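Local coordinates for pyridine nucleotide-disulphide oxidoreductase dimerisation region (PDB 6KYY), which is an FAD-binding flavoprotein of the pyridine nucleotide-disulfide oxidoreductase family, induced by hypochlorous acid and probably involved in resistance to reactive chlorine species, at residues A399-V404 with N411-V416. Numbering follows the deposited sequence.
Sequences ASLLCV and NIVKMV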
# COMPACT_ATOMS: atom_id res chain seq x y z
N ALA B 399 -3.56 -12.73 -11.22
CA ALA B 399 -2.36 -11.93 -11.03
C ALA B 399 -1.52 -12.54 -9.92
O ALA B 399 -2.05 -13.19 -9.01
CB ALA B 399 -2.69 -10.47 -10.70
N SER B 400 -0.21 -12.33 -10.00
CA SER B 400 0.74 -12.75 -8.97
C SER B 400 1.62 -11.55 -8.65
O SER B 400 2.52 -11.21 -9.42
CB SER B 400 1.58 -13.94 -9.44
OG SER B 400 0.79 -15.11 -9.52
N LEU B 401 1.35 -10.90 -7.53
CA LEU B 401 2.06 -9.68 -7.14
C LEU B 401 3.01 -10.01 -6.00
O LEU B 401 2.60 -10.05 -4.83
CB LEU B 401 1.06 -8.59 -6.76
CG LEU B 401 0.10 -8.21 -7.90
CD1 LEU B 401 -0.69 -6.96 -7.56
CD2 LEU B 401 0.86 -8.01 -9.20
N LEU B 402 4.26 -10.29 -6.34
CA LEU B 402 5.32 -10.58 -5.38
C LEU B 402 6.18 -9.32 -5.29
O LEU B 402 7.19 -9.19 -5.98
CB LEU B 402 6.12 -11.80 -5.81
CG LEU B 402 7.18 -12.31 -4.84
CD1 LEU B 402 6.61 -12.48 -3.45
CD2 LEU B 402 7.78 -13.62 -5.34
N CYS B 403 5.78 -8.40 -4.43
CA CYS B 403 6.45 -7.12 -4.32
C CYS B 403 6.22 -6.55 -2.92
O CYS B 403 5.40 -7.05 -2.15
CB CYS B 403 5.94 -6.14 -5.38
SG CYS B 403 4.16 -6.22 -5.60
N VAL B 404 6.97 -5.49 -2.61
CA VAL B 404 6.67 -4.72 -1.41
C VAL B 404 5.34 -4.02 -1.59
O VAL B 404 5.01 -3.54 -2.69
CB VAL B 404 7.80 -3.72 -1.12
CG1 VAL B 404 8.95 -4.41 -0.39
CG2 VAL B 404 8.30 -3.09 -2.42
N ASN B 411 -5.67 -5.27 -4.20
CA ASN B 411 -7.07 -4.86 -4.17
C ASN B 411 -7.44 -4.01 -5.38
O ASN B 411 -8.62 -3.94 -5.72
CB ASN B 411 -7.36 -4.08 -2.88
CG ASN B 411 -7.00 -4.87 -1.63
OD1 ASN B 411 -7.63 -5.88 -1.33
ND2 ASN B 411 -6.00 -4.40 -0.90
N ILE B 412 -6.46 -3.38 -6.03
CA ILE B 412 -6.74 -2.67 -7.28
C ILE B 412 -7.02 -3.65 -8.40
O ILE B 412 -7.94 -3.46 -9.21
CB ILE B 412 -5.57 -1.73 -7.64
CG1 ILE B 412 -5.36 -0.68 -6.54
CG2 ILE B 412 -5.83 -1.05 -8.97
CD1 ILE B 412 -4.35 0.38 -6.90
N VAL B 413 -6.22 -4.73 -8.48
CA VAL B 413 -6.43 -5.73 -9.52
C VAL B 413 -7.76 -6.44 -9.33
O VAL B 413 -8.49 -6.69 -10.30
CB VAL B 413 -5.25 -6.72 -9.53
CG1 VAL B 413 -5.48 -7.80 -10.58
CG2 VAL B 413 -3.94 -5.99 -9.78
N LYS B 414 -8.10 -6.77 -8.08
CA LYS B 414 -9.38 -7.41 -7.81
C LYS B 414 -10.55 -6.50 -8.17
O LYS B 414 -11.64 -6.99 -8.51
CB LYS B 414 -9.46 -7.82 -6.34
CG LYS B 414 -10.67 -8.66 -5.98
CD LYS B 414 -11.49 -8.01 -4.89
CE LYS B 414 -12.36 -9.03 -4.18
NZ LYS B 414 -13.04 -9.92 -5.16
N MET B 415 -10.34 -5.19 -8.11
CA MET B 415 -11.41 -4.24 -8.40
C MET B 415 -11.94 -4.42 -9.82
O MET B 415 -13.12 -4.71 -10.02
CB MET B 415 -10.90 -2.81 -8.19
CG MET B 415 -11.12 -2.26 -6.80
SD MET B 415 -12.80 -1.67 -6.57
CE MET B 415 -13.03 -2.05 -4.83
N VAL B 416 -11.07 -4.25 -10.82
CA VAL B 416 -11.52 -4.30 -12.20
C VAL B 416 -11.87 -5.71 -12.64
O VAL B 416 -12.62 -5.88 -13.61
CB VAL B 416 -10.46 -3.68 -13.14
CG1 VAL B 416 -9.97 -2.36 -12.59
CG2 VAL B 416 -9.30 -4.64 -13.33
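Val413 sets its two methyl groups on Ala399 and Leu401 in a small, buried, wholly apolar helix-on-sheet contact within the dimerisation domain. Strand 396-402 is the central strand of a five-stranded antiparallel sheet, flanked by strands 345-349 and 384-390, and the chain turns from its end into helix 406-418, which folds back over one face. Ala399 and Leu401, two residues apart, present their side chains on that face. The two branches of Val413 divide the work: CG1, anti to the backbone N (chi1 178°), lies 3.9 Å from Ala399 CB, while CG2, anti to the carbonyl carbon, meets Leu401 CD1 at 4.1 Å. Leu401 and Val413 approach tip to tip, whereas the backbones come closest at 7.6 Å between Ala399 CA and Val413 CA, consistent with the short side chain of Ala399. Val348 adds to the packing around Val413, and Met409 and Ile410, earlier on the same helix, also cover Leu401. Elsewhere on the helix, Ile412 packs against Ile412 of the second subunit, and Asn411 ND2 hydrogen-bonds to Thr432 OG1 of that subunit. Methyl-to-methyl contacts of this kind can contribute only non-directional hydrophobic burial to holding the helix on the sheet.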